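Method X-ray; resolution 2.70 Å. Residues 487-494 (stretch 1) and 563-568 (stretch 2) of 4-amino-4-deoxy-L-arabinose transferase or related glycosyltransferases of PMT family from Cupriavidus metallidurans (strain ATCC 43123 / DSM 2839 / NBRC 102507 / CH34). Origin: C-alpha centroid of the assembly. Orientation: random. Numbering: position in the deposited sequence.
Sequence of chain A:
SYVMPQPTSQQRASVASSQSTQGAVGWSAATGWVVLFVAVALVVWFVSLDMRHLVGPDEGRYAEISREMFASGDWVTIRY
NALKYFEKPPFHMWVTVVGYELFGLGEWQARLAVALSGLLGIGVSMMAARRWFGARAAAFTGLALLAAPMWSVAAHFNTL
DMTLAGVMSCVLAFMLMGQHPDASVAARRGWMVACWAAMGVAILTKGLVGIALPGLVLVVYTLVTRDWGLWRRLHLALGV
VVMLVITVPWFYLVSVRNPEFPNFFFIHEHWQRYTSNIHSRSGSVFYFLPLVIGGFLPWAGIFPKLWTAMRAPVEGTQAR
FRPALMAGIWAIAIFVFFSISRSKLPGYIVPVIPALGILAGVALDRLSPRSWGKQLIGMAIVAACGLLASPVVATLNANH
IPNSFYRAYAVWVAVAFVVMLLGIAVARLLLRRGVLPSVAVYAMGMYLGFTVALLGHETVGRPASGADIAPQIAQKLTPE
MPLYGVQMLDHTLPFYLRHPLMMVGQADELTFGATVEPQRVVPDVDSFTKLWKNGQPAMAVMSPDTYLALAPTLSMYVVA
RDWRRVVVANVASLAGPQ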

# COMPACT_ATOMS: atom_id res chain seq x y z
N GLN A 487 26.70 -5.98 1.16
CA GLN A 487 25.74 -6.92 1.73
C GLN A 487 24.62 -6.20 2.48
O GLN A 487 24.21 -6.59 3.57
N MET A 488 24.13 -5.12 1.88
CA MET A 488 23.06 -4.32 2.47
C MET A 488 22.27 -3.67 1.35
O MET A 488 22.83 -2.87 0.59
N LEU A 489 20.99 -4.01 1.25
CA LEU A 489 20.10 -3.40 0.27
C LEU A 489 19.36 -2.28 0.98
O LEU A 489 18.26 -2.47 1.51
N ASP A 490 19.97 -1.10 1.01
CA ASP A 490 19.33 0.06 1.60
C ASP A 490 18.21 0.53 0.68
O ASP A 490 18.44 0.85 -0.49
N HIS A 491 16.99 0.56 1.20
CA HIS A 491 15.83 0.85 0.37
C HIS A 491 15.45 2.33 0.33
O HIS A 491 14.68 2.73 -0.55
N THR A 492 15.96 3.14 1.25
CA THR A 492 15.56 4.54 1.32
C THR A 492 16.69 5.52 1.05
O THR A 492 16.46 6.57 0.45
N LEU A 493 17.91 5.21 1.49
CA LEU A 493 19.02 6.16 1.32
C LEU A 493 19.37 6.42 -0.14
O LEU A 493 19.61 7.60 -0.48
N PRO A 494 19.44 5.43 -1.03
CA PRO A 494 19.73 5.77 -2.44
C PRO A 494 18.71 6.71 -3.05
O PRO A 494 19.09 7.57 -3.86
N TRP A 563 21.64 4.98 13.08
CA TRP A 563 21.45 3.77 13.88
C TRP A 563 21.45 2.50 13.04
O TRP A 563 21.65 1.41 13.60
N ARG A 564 21.25 2.60 11.73
CA ARG A 564 21.10 1.42 10.89
C ARG A 564 22.17 1.27 9.83
O ARG A 564 22.23 0.22 9.18
N ARG A 565 23.03 2.27 9.63
CA ARG A 565 23.97 2.21 8.52
C ARG A 565 25.23 3.01 8.86
O ARG A 565 25.18 4.01 9.58
N VAL A 566 26.35 2.53 8.33
CA VAL A 566 27.62 3.24 8.32
C VAL A 566 27.99 3.50 6.87
O VAL A 566 27.90 2.59 6.03
N VAL A 567 28.37 4.73 6.57
CA VAL A 567 28.70 5.16 5.21
C VAL A 567 30.14 5.65 5.21
O VAL A 567 30.48 6.62 5.91
N VAL A 568 30.99 4.99 4.42
CA VAL A 568 32.43 5.19 4.45
C VAL A 568 32.93 5.54 3.05
O VAL A 568 32.21 5.42 2.06

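The most unusual feature here is a salt bridge modelled with an exceptionally short contact: Arg-565 NE donates to Asp-490 OD1 at 2.3 Å, a very short hydrogen bond with an N-H...O angle of 163°. At 2.7 Å resolution that length is better taken as imprecision in the model than as a sign of strength. A second bond, Arg-565 NH2 to Asp-490 OD2 at 2.8 Å and 145°, makes the pairing bidentate; OD1 sits at the edge of the guanidinium, near its plane.

The backbones do not come close; even at the nearest register, Asp-490 CA and Arg-565 CA lie 8.6 Å apart, and the gap is bridged mainly by the long side chain of Arg-565, met by the short one of Asp-490. Both CB atoms point toward the opposing stretch, as do those of Met-488, Thr-492, Leu-493 and Arg-564. In Arg-565, chi1 p, chi2 t and chi3 p carry the guanidinium to Asp-490, whose own chi1 is t.

Asp-490 serves two masters. Its OD2 also accepts from Thr-492 N at 3.3 Å and from Leu-493 N at 3.2 Å, capping the turn that leads into the helix. The rule to read is economical: one buried acid holds a helix start and anchors a distant arginine.

Leu-493 (chi1 t, chi2 p) packs beside the arginine, its CD2 3.7 Å from Arg-565 CD, and the same CD2 reaches Val-567 CG2 at 4.2 Å, although that valine points sideways. Thr-492, in the p rotamer, brings OG1 to 3.5 Å from Arg-565 NH2, a contact rather than a hydrogen bond; both atoms are hydrogen-bonded elsewhere in the structure.

Met-488, extended through t and t before chi3 turns to m, lays CE 3.6 Å from Arg-564 O, a backbone atom; the Arg-564 side chain stays farther off. Val-566 points away and makes no contact.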

# COMPACT_ATOMS: atom_id res chain seq x y z
CB GLN A 487 26.44 -7.93 2.64
CG GLN A 487 27.32 -8.91 1.88
CD GLN A 487 27.90 -9.99 2.77
OE1 GLN A 487 28.11 -9.77 3.97
NE2 GLN A 487 28.18 -11.15 2.20
CB MET A 488 23.61 -3.26 3.43
CG MET A 488 22.63 -2.14 3.75
SD MET A 488 23.08 -1.14 5.18
CE MET A 488 22.53 -2.19 6.53
CB LEU A 489 19.14 -4.43 -0.32
CG LEU A 489 18.17 -3.91 -1.38
CD1 LEU A 489 18.90 -3.09 -2.43
CD2 LEU A 489 17.40 -5.06 -2.03
CB ASP A 490 20.35 1.18 1.82
CG ASP A 490 19.91 2.15 2.88
OD1 ASP A 490 20.77 2.59 3.68
OD2 ASP A 490 18.71 2.49 2.94
CB HIS A 491 14.62 0.04 0.85
CG HIS A 491 14.75 -1.43 0.63
ND1 HIS A 491 14.58 -2.02 -0.60
CD2 HIS A 491 15.03 -2.44 1.49
CE1 HIS A 491 14.74 -3.32 -0.50
NE2 HIS A 491 15.01 -3.60 0.77
CB THR A 492 14.96 4.84 2.70
OG1 THR A 492 15.90 4.51 3.72
CG2 THR A 492 13.69 4.04 2.90
CB LEU A 493 20.25 5.67 2.10
CG LEU A 493 21.46 6.61 2.08
CD1 LEU A 493 21.12 7.93 2.76
CD2 LEU A 493 22.66 5.96 2.73
CB PRO A 494 19.74 4.40 -3.14
CG PRO A 494 19.17 3.44 -2.17
CD PRO A 494 19.46 3.97 -0.81
CB TRP A 563 20.15 3.87 14.67
CG TRP A 563 20.19 4.90 15.74
CD1 TRP A 563 19.45 6.05 15.80
CD2 TRP A 563 20.99 4.87 16.92
NE1 TRP A 563 19.75 6.74 16.95
CE2 TRP A 563 20.70 6.04 17.65
CE3 TRP A 563 21.94 3.98 17.43
CZ2 TRP A 563 21.30 6.33 18.87
CZ3 TRP A 563 22.54 4.27 18.63
CH2 TRP A 563 22.23 5.44 19.34
CB ARG A 564 19.72 1.43 10.20
CG ARG A 564 18.54 1.36 11.17
CD ARG A 564 17.21 1.26 10.44
NE ARG A 564 17.13 0.07 9.60
CZ ARG A 564 17.29 0.07 8.28
NH1 ARG A 564 17.54 1.20 7.64
NH2 ARG A 564 17.21 -1.07 7.60
CB ARG A 565 23.34 2.73 7.22
CG ARG A 565 22.60 4.05 7.38
CD ARG A 565 22.00 4.59 6.09
NE ARG A 565 20.82 3.86 5.63
CZ ARG A 565 19.61 3.98 6.16
NH1 ARG A 565 19.39 4.77 7.20
NH2 ARG A 565 18.60 3.27 5.65
CB VAL A 566 28.73 2.42 9.02
CG1 VAL A 566 30.02 3.22 9.10
CG2 VAL A 566 28.28 1.97 10.40
CB VAL A 567 27.75 6.26 4.71
CG1 VAL A 567 28.11 6.64 3.28
CG2 VAL A 567 26.31 5.80 4.81
CB VAL A 568 33.17 3.95 4.99
CG1 VAL A 568 32.66 3.59 6.38
CG2 VAL A 568 32.98 2.78 4.04